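Local coordinates for protein thiazoline oxidase/subtilisin-like protease (Prochloron didemni, PDB 4H6X) that acts as a subtilisin-like protease in patellamide maturation, probably cutting precursor peptides and joining their ends by transamidation, at residues A[34-39]-A[166-171]; A[60-65]-A[137-142]; A[254-259]-A[267-272]. One frame throughout, in Å; residues are numbered along the deposited sequence.

Contact 1 (A[34-39]-A[166-171])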
ATOM      1  N   THR A  34       1.122  -6.359  11.724  1.00 28.74           N
ATOM      2  CA  THR A  34       1.667  -5.001  11.638  1.00 27.17           C
ATOM      3  C   THR A  34       2.202  -4.708  10.248  1.00 25.97           C
ATOM      4  O   THR A  34       3.062  -5.441   9.748  1.00 26.76           O
ATOM      5  CB  THR A  34       2.785  -4.786  12.684  1.00 27.42           C
ATOM      6  OG1 THR A  34       2.218  -4.915  13.991  1.00 27.17           O
ATOM      7  CG2 THR A  34       3.438  -3.381  12.524  1.00 27.59           C
ATOM      8  N   ILE A  35       1.684  -3.645   9.632  1.00 23.58           N
ATOM      9  CA  ILE A  35       2.169  -3.170   8.338  1.00 22.41           C
ATOM     10  C   ILE A  35       2.937  -1.881   8.598  1.00 22.34           C
ATOM     11  O   ILE A  35       2.404  -0.958   9.204  1.00 21.27           O
ATOM     12  CB  ILE A  35       0.997  -2.868   7.355  1.00 23.64           C
ATOM     13  CG1 ILE A  35       0.112  -4.117   7.138  1.00 22.98           C
ATOM     14  CG2 ILE A  35       1.522  -2.317   6.027  1.00 22.55           C
ATOM     15  CD1 ILE A  35      -1.355  -3.785   6.894  1.00 23.16           C
ATOM     16  N   VAL A  36       4.194  -1.828   8.155  1.00 22.93           N
ATOM     17  CA  VAL A  36       4.973  -0.593   8.258  1.00 22.53           C
ATOM     18  C   VAL A  36       5.049   0.017   6.872  1.00 22.31           C
ATOM     19  O   VAL A  36       5.495  -0.630   5.918  1.00 21.44           O
ATOM     20  CB  VAL A  36       6.388  -0.813   8.852  1.00 22.79           C
ATOM     21  CG1 VAL A  36       7.152   0.507   8.921  1.00 21.57           C
ATOM     22  CG2 VAL A  36       6.291  -1.425  10.250  1.00 22.70           C
ATOM     23  N   ILE A  37       4.629   1.273   6.777  1.00 22.11           N
ATOM     24  CA  ILE A  37       4.569   1.974   5.508  1.00 21.83           C
ATOM     25  C   ILE A  37       5.691   2.998   5.436  1.00 22.73           C
ATOM     26  O   ILE A  37       5.708   3.992   6.193  1.00 22.92           O
ATOM     27  CB  ILE A  37       3.193   2.663   5.319  1.00 21.86           C
ATOM     28  CG1 ILE A  37       2.069   1.610   5.334  1.00 22.55           C
ATOM     29  CG2 ILE A  37       3.151   3.479   4.034  1.00 20.13           C
ATOM     30  CD1 ILE A  37       0.666   2.223   5.327  1.00 21.62           C
ATOM     31  N   ILE A  38       6.629   2.731   4.535  1.00 22.04           N
ATOM     32  CA  ILE A  38       7.742   3.624   4.269  1.00 22.47           C
ATOM     33  C   ILE A  38       7.339   4.530   3.113  1.00 23.66           C
ATOM     34  O   ILE A  38       7.343   4.126   1.933  1.00 23.61           O
ATOM     35  CB  ILE A  38       9.051   2.835   3.997  1.00 21.52           C
ATOM     36  CG1 ILE A  38       9.390   1.956   5.218  1.00 21.04           C
ATOM     37  CG2 ILE A  38      10.186   3.788   3.611  1.00 21.66           C
ATOM     38  CD1 ILE A  38      10.584   1.019   5.020  1.00 21.10           C
ATOM     39  N   ASP A  39       6.971   5.768   3.454  1.00 23.90           N
ATOM     40  CA  ASP A  39       6.400   6.691   2.470  1.00 24.56           C
ATOM     41  C   ASP A  39       6.478   8.084   3.094  1.00 25.20           C
ATOM     42  O   ASP A  39       7.299   8.307   3.988  1.00 24.67           O
ATOM     43  CB  ASP A  39       4.939   6.282   2.173  1.00 25.64           C
ATOM     44  CG  ASP A  39       4.402   6.853   0.851  1.00 29.35           C
ATOM     45  OD1 ASP A  39       4.857   7.929   0.390  1.00 31.74           O
ATOM     46  OD2 ASP A  39       3.469   6.237   0.295  1.00 29.28           O
ATOM     47  N   LEU A 166      10.480  -2.589  14.709  1.00 25.99           N
ATOM     48  CA  LEU A 166       9.130  -2.199  15.104  1.00 24.77           C
ATOM     49  C   LEU A 166       8.096  -3.342  15.052  1.00 25.99           C
ATOM     50  O   LEU A 166       6.957  -3.162  15.467  1.00 26.68           O
ATOM     51  CB  LEU A 166       8.664  -1.004  14.258  1.00 25.47           C
ATOM     52  CG  LEU A 166       9.461   0.292  14.436  1.00 25.72           C
ATOM     53  CD1 LEU A 166       9.061   1.282  13.355  1.00 25.97           C
ATOM     54  CD2 LEU A 166       9.250   0.878  15.835  1.00 26.18           C
ATOM     55  N   GLY A 167       8.487  -4.514  14.566  1.00 26.03           N
ATOM     56  CA  GLY A 167       7.547  -5.647  14.539  1.00 27.49           C
ATOM     57  C   GLY A 167       6.751  -5.814  13.246  1.00 27.20           C
ATOM     58  O   GLY A 167       5.702  -6.467  13.241  1.00 26.76           O
ATOM     59  N   ALA A 168       7.247  -5.237  12.150  1.00 25.23           N
ATOM     60  CA  ALA A 168       6.599  -5.390  10.858  1.00 25.68           C
ATOM     61  C   ALA A 168       6.446  -6.870  10.530  1.00 26.26           C
ATOM     62  O   ALA A 168       7.394  -7.654  10.705  1.00 24.80           O
ATOM     63  CB  ALA A 168       7.408  -4.717   9.758  1.00 25.12           C
ATOM     64  N   ASN A 169       5.240  -7.220  10.089  1.00 24.86           N
ATOM     65  CA  ASN A 169       4.962  -8.444   9.356  1.00 24.94           C
ATOM     66  C   ASN A 169       5.081  -8.168   7.860  1.00 25.03           C
ATOM     67  O   ASN A 169       5.482  -9.041   7.079  1.00 24.81           O
ATOM     68  CB  ASN A 169       3.547  -8.938   9.689  1.00 26.51           C
ATOM     69  CG  ASN A 169       3.439  -9.464  11.118  1.00 27.12           C
ATOM     70  OD1 ASN A 169       4.055 -10.472  11.465  1.00 31.10           O
ATOM     71  ND2 ASN A 169       2.701  -8.764  11.956  1.00 25.89           N
ATOM     72  N   ILE A 170       4.702  -6.949   7.475  1.00 22.33           N
ATOM     73  CA  ILE A 170       4.778  -6.486   6.087  1.00 22.71           C
ATOM     74  C   ILE A 170       5.390  -5.096   6.111  1.00 22.06           C
ATOM     75  O   ILE A 170       5.002  -4.268   6.926  1.00 22.76           O
ATOM     76  CB  ILE A 170       3.392  -6.407   5.417  1.00 21.20           C
ATOM     77  CG1 ILE A 170       2.661  -7.764   5.503  1.00 20.99           C
ATOM     78  CG2 ILE A 170       3.500  -5.942   3.954  1.00 20.52           C
ATOM     79  CD1 ILE A 170       1.246  -7.736   4.919  1.00 20.87           C
ATOM     80  N   ILE A 171       6.349  -4.870   5.227  1.00 21.97           N
ATOM     81  CA  ILE A 171       6.918  -3.553   4.996  1.00 21.93           C
ATOM     82  C   ILE A 171       6.517  -3.133   3.582  1.00 22.96           C
ATOM     83  O   ILE A 171       6.885  -3.790   2.596  1.00 23.31           O
ATOM     84  CB  ILE A 171       8.459  -3.554   5.127  1.00 22.33           C
ATOM     85  CG1 ILE A 171       8.889  -4.058   6.515  1.00 22.90           C
ATOM     86  CG2 ILE A 171       9.016  -2.161   4.821  1.00 23.26           C
ATOM     87  CD1 ILE A 171      10.387  -4.339   6.685  1.00 24.31           C
TER
HETATM   88  O   HOH W   1       3.091  -7.646  14.464  1.00 56.46           O
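The carbonyl oxygen of T34 receives two backbone N-H groups, those of N169 and I170, and this forked bond starts the parallel pairing of strands 34-39 and 170-173 inside the seven-stranded sheet of the subtilisin-like fold. N169 N stands 2.8 Å from T34 O and I170 N 3.2 Å from T34 O, both in the carbonyl plane. I170 O then accepts V36 N at 2.8 Å, a bond almost straight at 168°. Parallel pairing works by such alternation: T34 and V36 bond to I170, while the intervening I35 spends its own backbone groups on R133 and I135 of the strand on its other flank. The CA-H of I35 still touches I170 O, and V36 continues the pairing to H172.

Polar ends gather where the segments first meet. G167, at positive phi, closes helix 154-165 in a Schellman motif, and G167 O accepts a hydrogen bond from a water 3.1 Å away. The same water lies 2.9 Å from T34 OG1, which also bonds to R133, and takes a weak bond from N169 ND2. The latter has a second weak bond to Q32 O; its closeness to T34 N brings two donors together and is no bond.

I35 and I170 face helix 273-293, V36 and I171 helix 154-165. At the far end of strand 34-39, D39 OD2 bonds to H109 ND1, as in a subtilisin catalytic triad. V36 CG2, anti to the carbonyl carbon, meets A168 CB at 3.5 Å, and I38 CD1 reaches obliquely to I171 CG2, 3.6 Å away.

Contact 2 (A[60-65]-A[137-142])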
ATOM      1  N   TYR A  60      14.533   8.539  13.465  1.00 27.14           N
ATOM      2  CA  TYR A  60      15.160   9.445  14.427  1.00 25.99           C
ATOM      3  C   TYR A  60      16.424  10.126  13.878  1.00 26.80           C
ATOM      4  O   TYR A  60      16.906  11.123  14.446  1.00 26.47           O
ATOM      5  CB  TYR A  60      15.455   8.695  15.716  1.00 26.72           C
ATOM      6  CG  TYR A  60      16.290   7.437  15.509  1.00 25.04           C
ATOM      7  CD1 TYR A  60      17.675   7.490  15.563  1.00 24.23           C
ATOM      8  CD2 TYR A  60      15.683   6.214  15.234  1.00 23.53           C
ATOM      9  CE1 TYR A  60      18.439   6.359  15.371  1.00 24.18           C
ATOM     10  CE2 TYR A  60      16.437   5.067  15.034  1.00 23.57           C
ATOM     11  CZ  TYR A  60      17.812   5.149  15.111  1.00 23.65           C
ATOM     12  OH  TYR A  60      18.572   4.048  14.893  1.00 21.79           O
ATOM     13  N   TRP A  61      16.958   9.575  12.789  1.00 25.95           N
ATOM     14  CA  TRP A  61      18.129  10.139  12.116  1.00 27.24           C
ATOM     15  C   TRP A  61      17.798  11.261  11.120  1.00 28.10           C
ATOM     16  O   TRP A  61      18.705  11.850  10.527  1.00 29.62           O
ATOM     17  CB  TRP A  61      18.971   9.032  11.448  1.00 27.29           C
ATOM     18  CG  TRP A  61      18.256   8.259  10.349  1.00 27.05           C
ATOM     19  CD1 TRP A  61      18.280   8.522   9.005  1.00 26.39           C
ATOM     20  CD2 TRP A  61      17.448   7.085  10.515  1.00 27.34           C
ATOM     21  NE1 TRP A  61      17.516   7.598   8.330  1.00 27.06           N
ATOM     22  CE2 TRP A  61      16.994   6.705   9.234  1.00 26.75           C
ATOM     23  CE3 TRP A  61      17.061   6.316  11.630  1.00 27.70           C
ATOM     24  CZ2 TRP A  61      16.160   5.583   9.030  1.00 26.56           C
ATOM     25  CZ3 TRP A  61      16.221   5.187  11.424  1.00 26.09           C
ATOM     26  CH2 TRP A  61      15.791   4.843  10.135  1.00 26.00           C
ATOM     27  N   HIS A  62      16.512  11.579  10.955  1.00 29.20           N
ATOM     28  CA  HIS A  62      16.093  12.724  10.127  1.00 30.63           C
ATOM     29  C   HIS A  62      15.976  14.009  10.934  1.00 30.01           C
ATOM     30  O   HIS A  62      15.497  13.992  12.059  1.00 29.46           O
ATOM     31  CB  HIS A  62      14.736  12.459   9.459  1.00 30.31           C
ATOM     32  CG  HIS A  62      14.764  11.370   8.434  1.00 31.66           C
ATOM     33  ND1 HIS A  62      13.615  10.810   7.918  1.00 32.90           N
ATOM     34  CD2 HIS A  62      15.798  10.728   7.837  1.00 32.11           C
ATOM     35  CE1 HIS A  62      13.940   9.887   7.028  1.00 32.26           C
ATOM     36  NE2 HIS A  62      15.259   9.815   6.961  1.00 30.62           N
ATOM     37  N   GLU A  63      16.416  15.120  10.355  1.00 35.75           N
ATOM     38  CA  GLU A  63      16.073  16.443  10.885  1.00 40.56           C
ATOM     39  C   GLU A  63      14.583  16.666  10.613  1.00 41.92           C
ATOM     40  O   GLU A  63      14.123  16.427   9.496  1.00 37.53           O
ATOM     41  CB  GLU A  63      16.906  17.540  10.219  1.00 44.48           C
ATOM     42  CG  GLU A  63      18.370  17.595  10.648  1.00 48.82           C
ATOM     43  CD  GLU A  63      18.571  17.996  12.110  1.00 51.90           C
ATOM     44  OE1 GLU A  63      17.660  18.606  12.723  1.00 53.78           O
ATOM     45  OE2 GLU A  63      19.660  17.699  12.651  1.00 50.92           O
ATOM     46  N   PRO A  64      13.810  17.074  11.638  1.00 44.24           N
ATOM     47  CA  PRO A  64      12.386  17.319  11.380  1.00 45.66           C
ATOM     48  C   PRO A  64      12.179  18.475  10.391  1.00 44.58           C
ATOM     49  O   PRO A  64      12.883  19.474  10.456  1.00 46.85           O
ATOM     50  CB  PRO A  64      11.841  17.681  12.765  1.00 45.44           C
ATOM     51  CG  PRO A  64      12.759  16.975  13.706  1.00 47.51           C
ATOM     52  CD  PRO A  64      14.117  17.123  13.080  1.00 45.98           C
ATOM     53  N   ALA A  65      11.252  18.315   9.458  1.00 45.60           N
ATOM     54  CA  ALA A  65      10.971  19.373   8.493  1.00 45.17           C
ATOM     55  C   ALA A  65       9.818  20.242   8.988  1.00 43.62           C
ATOM     56  O   ALA A  65       9.057  19.837   9.875  1.00 41.52           O
ATOM     57  CB  ALA A  65      10.666  18.788   7.122  1.00 43.19           C
ATOM     58  N   MET A 137       6.025   5.295   8.692  1.00 22.57           N
ATOM     59  CA  MET A 137       7.376   5.800   8.950  1.00 21.95           C
ATOM     60  C   MET A 137       7.695   6.882   7.908  1.00 23.01           C
ATOM     61  O   MET A 137       8.270   6.584   6.845  1.00 21.86           O
ATOM     62  CB  MET A 137       8.399   4.661   8.892  1.00 22.75           C
ATOM     63  CG  MET A 137       9.802   5.066   9.337  1.00 22.55           C
ATOM     64  SD  MET A 137      11.058   3.796   9.026  1.00 24.86           S
ATOM     65  CE  MET A 137      10.405   2.460  10.010  1.00 20.88           C
ATOM     66  N   PRO A 138       7.293   8.141   8.184  1.00 22.67           N
ATOM     67  CA  PRO A 138       7.380   9.173   7.135  1.00 23.22           C
ATOM     68  C   PRO A 138       8.814   9.511   6.755  1.00 24.05           C
ATOM     69  O   PRO A 138       9.679   9.569   7.625  1.00 24.06           O
ATOM     70  CB  PRO A 138       6.723  10.397   7.790  1.00 23.47           C
ATOM     71  CG  PRO A 138       5.828   9.821   8.837  1.00 24.48           C
ATOM     72  CD  PRO A 138       6.616   8.652   9.385  1.00 22.76           C
ATOM     73  N   GLN A 139       9.030   9.769   5.465  1.00 23.59           N
ATOM     74  CA  GLN A 139      10.348  10.022   4.902  1.00 25.67           C
ATOM     75  C   GLN A 139      10.491  11.439   4.307  1.00 27.47           C
ATOM     76  O   GLN A 139      11.525  11.764   3.706  1.00 26.79           O
ATOM     77  CB  GLN A 139      10.640   8.996   3.791  1.00 25.36           C
ATOM     78  CG  GLN A 139      10.536   7.530   4.212  1.00 24.44           C
ATOM     79  CD  GLN A 139      11.527   7.169   5.305  1.00 25.36           C
ATOM     80  OE1 GLN A 139      12.684   7.592   5.274  1.00 25.80           O
ATOM     81  NE2 GLN A 139      11.072   6.412   6.291  1.00 24.65           N
ATOM     82  N   ASP A 140       9.470  12.279   4.440  1.00 30.63           N
ATOM     83  CA  ASP A 140       9.454  13.521   3.631  1.00 33.10           C
ATOM     84  C   ASP A 140      10.513  14.541   4.065  1.00 33.15           C
ATOM     85  O   ASP A 140      10.914  15.426   3.270  1.00 34.28           O
ATOM     86  CB  ASP A 140       8.056  14.144   3.566  1.00 33.34           C
ATOM     87  CG  ASP A 140       7.568  14.630   4.908  1.00 35.17           C
ATOM     88  OD1 ASP A 140       7.510  13.799   5.856  1.00 33.58           O
ATOM     89  OD2 ASP A 140       7.229  15.845   5.000  1.00 35.18           O
ATOM     90  N   ALA A 141      10.976  14.390   5.307  1.00 31.36           N
ATOM     91  CA  ALA A 141      11.943  15.308   5.892  1.00 34.43           C
ATOM     92  C   ALA A 141      13.303  15.257   5.213  1.00 38.31           C
ATOM     93  O   ALA A 141      13.997  16.275   5.166  1.00 38.06           O
ATOM     94  CB  ALA A 141      12.068  15.091   7.384  1.00 34.87           C
ATOM     95  N   VAL A 142      13.681  14.097   4.668  1.00 42.34           N
ATOM     96  CA  VAL A 142      14.892  14.024   3.821  1.00 45.66           C
ATOM     97  C   VAL A 142      14.793  14.933   2.586  1.00 46.43           C
ATOM     98  O   VAL A 142      15.768  15.104   1.853  1.00 41.82           O
ATOM     99  CB  VAL A 142      15.270  12.585   3.365  1.00 47.32           C
ATOM    100  CG1 VAL A 142      15.483  11.676   4.553  1.00 47.39           C
ATOM    101  CG2 VAL A 142      14.256  11.991   2.391  1.00 47.73           C
TER
HETATM  102  O   HOH W   2      11.091  12.124   7.725  1.00 39.49           O
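One water joins H62 ND1 to P138 O, lying 2.9 Å from each, and also takes a weak bond from A141 N; it bridges the 60-65 loop and the type I turn of Q139 to V142 that follows strand 133-138 of the subtilisin-like sheet. H62 shows how a ring can be fixed from several directions at once. Its CG, anti to the carbonyl carbon (chi1 -67°), sets the ring against the 137-142 turn. V142 CG1 lies over one face in a CH-pi contact, 3.4 Å from the centroid of the H62 ring and set off toward the rim, while NE2 bonds to N155 OD1. In the ring plane, at the edge, Q139 OE1 comes 3.1 Å from H62 CE1, the amide turned 79° from the ring. N155 ND2 bonds to that same OE1, making N155 a clamp between the two segments, and Q139 NE2 turns back to M137 O at 2.9 Å from above the carbonyl plane. These bonds account for both ends of the amide. Farther along the loop the contact becomes plain packing: A65 CB meets A141 CB at 4.0 Å, and A141 CB lies 3.2 Å from the carbonyl oxygen of E63.

Contact 3 (A[254-259]-A[267-272])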
ATOM      1  N   GLY A 254      -4.643  -0.923 -10.503  1.00 31.73           N
ATOM      2  CA  GLY A 254      -3.847   0.284 -10.258  1.00 34.82           C
ATOM      3  C   GLY A 254      -4.432   1.549 -10.871  1.00 35.54           C
ATOM      4  O   GLY A 254      -3.864   2.636 -10.733  1.00 36.10           O
ATOM      5  N   GLU A 255      -5.568   1.412 -11.550  1.00 36.29           N
ATOM      6  CA  GLU A 255      -6.192   2.543 -12.218  1.00 37.11           C
ATOM      7  C   GLU A 255      -7.440   3.014 -11.471  1.00 35.72           C
ATOM      8  O   GLU A 255      -8.309   2.215 -11.136  1.00 35.70           O
ATOM      9  CB  GLU A 255      -6.518   2.177 -13.669  1.00 40.67           C
ATOM     10  CG  GLU A 255      -7.108   3.306 -14.496  1.00 44.95           C
ATOM     11  CD  GLU A 255      -7.228   2.960 -15.972  1.00 51.08           C
ATOM     12  OE1 GLU A 255      -7.417   1.773 -16.308  1.00 49.24           O
ATOM     13  OE2 GLU A 255      -7.141   3.890 -16.803  1.00 56.27           O
ATOM     14  N   GLU A 256      -7.521   4.318 -11.213  1.00 35.90           N
ATOM     15  CA  GLU A 256      -8.716   4.910 -10.595  1.00 36.89           C
ATOM     16  C   GLU A 256      -9.027   4.280  -9.242  1.00 34.99           C
ATOM     17  O   GLU A 256     -10.167   3.882  -8.951  1.00 34.25           O
ATOM     18  CB  GLU A 256      -9.925   4.827 -11.533  1.00 38.66           C
ATOM     19  CG  GLU A 256      -9.808   5.703 -12.771  1.00 42.18           C
ATOM     20  CD  GLU A 256     -10.046   7.162 -12.455  1.00 44.48           C
ATOM     21  OE1 GLU A 256     -11.071   7.464 -11.803  1.00 47.49           O
ATOM     22  OE2 GLU A 256      -9.212   8.008 -12.851  1.00 47.52           O
ATOM     23  N   ILE A 257      -7.986   4.198  -8.422  1.00 32.34           N
ATOM     24  CA  ILE A 257      -8.098   3.710  -7.066  1.00 29.82           C
ATOM     25  C   ILE A 257      -8.473   4.894  -6.179  1.00 29.89           C
ATOM     26  O   ILE A 257      -7.870   5.966  -6.281  1.00 29.66           O
ATOM     27  CB  ILE A 257      -6.765   3.064  -6.603  1.00 30.48           C
ATOM     28  CG1 ILE A 257      -6.314   1.953  -7.575  1.00 29.29           C
ATOM     29  CG2 ILE A 257      -6.851   2.609  -5.143  1.00 28.76           C
ATOM     30  CD1 ILE A 257      -7.348   0.870  -7.855  1.00 30.69           C
ATOM     31  N   LEU A 258      -9.479   4.682  -5.332  1.00 30.31           N
ATOM     32  CA  LEU A 258     -10.007   5.686  -4.413  1.00 31.22           C
ATOM     33  C   LEU A 258      -9.202   5.728  -3.122  1.00 31.02           C
ATOM     34  O   LEU A 258      -9.028   4.708  -2.452  1.00 29.57           O
ATOM     35  CB  LEU A 258     -11.470   5.367  -4.064  1.00 31.54           C
ATOM     36  CG  LEU A 258     -12.212   6.414  -3.219  1.00 34.87           C
ATOM     37  CD1 LEU A 258     -12.484   7.662  -4.051  1.00 33.38           C
ATOM     38  CD2 LEU A 258     -13.508   5.859  -2.630  1.00 33.47           C
ATOM     39  N   GLY A 259      -8.741   6.918  -2.754  1.00 29.91           N
ATOM     40  CA  GLY A 259      -8.075   7.094  -1.488  1.00 28.71           C
ATOM     41  C   GLY A 259      -8.107   8.533  -1.018  1.00 30.04           C
ATOM     42  O   GLY A 259      -8.591   9.436  -1.731  1.00 30.15           O
ATOM     43  N   PRO A 267     -12.276  12.288  -1.055  1.00 38.85           N
ATOM     44  CA  PRO A 267     -11.277  11.374  -1.613  1.00 37.07           C
ATOM     45  C   PRO A 267     -10.983  11.658  -3.080  1.00 36.57           C
ATOM     46  O   PRO A 267     -11.647  12.493  -3.689  1.00 38.54           O
ATOM     47  CB  PRO A 267     -11.924   9.999  -1.437  1.00 38.12           C
ATOM     48  CG  PRO A 267     -13.392  10.261  -1.404  1.00 38.75           C
ATOM     49  CD  PRO A 267     -13.563  11.616  -0.782  1.00 38.27           C
ATOM     50  N   VAL A 268      -9.984  10.980  -3.636  1.00 33.15           N
ATOM     51  CA  VAL A 268      -9.587  11.185  -5.025  1.00 33.50           C
ATOM     52  C   VAL A 268      -9.132   9.858  -5.624  1.00 32.63           C
ATOM     53  O   VAL A 268      -8.552   9.025  -4.928  1.00 30.67           O
ATOM     54  CB  VAL A 268      -8.490  12.282  -5.165  1.00 34.25           C
ATOM     55  CG1 VAL A 268      -7.189  11.900  -4.449  1.00 34.90           C
ATOM     56  CG2 VAL A 268      -8.227  12.613  -6.625  1.00 34.44           C
ATOM     57  N   ARG A 269      -9.412   9.662  -6.907  1.00 32.13           N
ATOM     58  CA  ARG A 269      -8.970   8.468  -7.611  1.00 31.95           C
ATOM     59  C   ARG A 269      -7.678   8.725  -8.381  1.00 32.59           C
ATOM     60  O   ARG A 269      -7.571   9.674  -9.159  1.00 32.22           O
ATOM     61  CB  ARG A 269     -10.080   7.934  -8.520  1.00 33.87           C
ATOM     62  CG  ARG A 269     -11.305   7.483  -7.734  1.00 33.84           C
ATOM     63  CD  ARG A 269     -12.302   6.698  -8.579  1.00 33.53           C
ATOM     64  NE  ARG A 269     -13.449   6.296  -7.766  1.00 34.37           N
ATOM     65  CZ  ARG A 269     -13.622   5.089  -7.235  1.00 34.59           C
ATOM     66  NH1 ARG A 269     -12.725   4.119  -7.432  1.00 35.16           N
ATOM     67  NH2 ARG A 269     -14.692   4.854  -6.500  1.00 32.24           N
ATOM     68  N   LEU A 270      -6.684   7.876  -8.138  1.00 31.54           N
ATOM     69  CA  LEU A 270      -5.369   8.030  -8.737  1.00 29.90           C
ATOM     70  C   LEU A 270      -4.973   6.737  -9.428  1.00 30.81           C
ATOM     71  O   LEU A 270      -5.541   5.685  -9.153  1.00 31.02           O
ATOM     72  CB  LEU A 270      -4.318   8.420  -7.676  1.00 29.59           C
ATOM     73  CG  LEU A 270      -4.556   9.707  -6.873  1.00 29.92           C
ATOM     74  CD1 LEU A 270      -3.443   9.905  -5.853  1.00 29.44           C
ATOM     75  CD2 LEU A 270      -4.613  10.896  -7.829  1.00 30.03           C
ATOM     76  N   THR A 271      -3.976   6.830 -10.304  1.00 31.21           N
ATOM     77  CA  THR A 271      -3.567   5.732 -11.162  1.00 32.03           C
ATOM     78  C   THR A 271      -2.039   5.593 -11.117  1.00 33.28           C
ATOM     79  O   THR A 271      -1.332   6.595 -11.156  1.00 34.41           O
ATOM     80  CB  THR A 271      -4.103   5.961 -12.600  1.00 32.55           C
ATOM     81  OG1 THR A 271      -5.530   5.890 -12.572  1.00 32.35           O
ATOM     82  CG2 THR A 271      -3.592   4.900 -13.587  1.00 32.10           C
ATOM     83  N   GLY A 272      -1.539   4.361 -11.002  1.00 33.94           N
ATOM     84  CA  GLY A 272      -0.087   4.090 -10.997  1.00 32.03           C
ATOM     85  C   GLY A 272       0.205   2.738 -10.361  1.00 33.08           C
ATOM     86  O   GLY A 272      -0.659   2.183  -9.681  1.00 31.98           O
TER
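With CG beside the backbone N (chi1 -64°) and the chain extended to NE, R269 lies across L258, whose own CG is anti to the backbone N (chi1 -174°). L258 CB sits over the centre of the guanidinium face, 3.8 Å from R269 CZ. At the group's edge and in its plane, NH1 donates to E256 O at 3.0 Å, while NH2 has a salt bridge to D12. The E256 side chain crosses that of R269 at about a right angle, its OE1 3.5 Å from R269 CB, and the charged atoms stay apart.

The two strands, 257-259 and 268-270, form a short antiparallel hairpin. I257 with L270 and G259 with V268 are hydrogen-bonded pairs, each closed by two bonds; L258 and R269 are the non-hydrogen-bonded pair between them, their side chains on one face. Register is then shifted by a G1 beta bulge: E256, at positive phi, and I257 both face L270. The bulge illustrates how a side chain can continue backbone pairing, since T271 OG1 accepts the N-H of E256, with E256 N 2.9 Å away. Beyond it G272 N reaches G254 O, also at 2.9 Å. At the other end L258 CD1 packs on P267 CB, 3.6 Å away.

G272 is the N-cap of helix 273-293, whose second residue, S274, fits the nucleophile position of a subtilisin triad. I257 and L270 share the opposite face from L258 and R269, packing on M275 of that helix and on helix 101-118, while V268 and L270 also touch helix 70-82.

Overall arrangement
Contacts 1 and 2 both reach the parallel sheet, contact 2 only through the end of strand 133-138, the neighbour of strand 34-39: M137 N lies 2.8 Å from I37 O, probably hydrogen-bonded, and Q139 packs on I38 and D39. Contact 1 is buried, and backbone bonds and branched aliphatic side chains dominate it. Contact 2, about 17 Å away between centres, is partly buried, and water, an imidazole and an amide replace regular pairing. Contact 3 lies across the chain's centre from contact 1, about 10 Å away at the nearest atoms. It is also partly buried, yet regularly antiparallel, with R269 and L258 on one face and the apolar I257, V268 and L270 on the other.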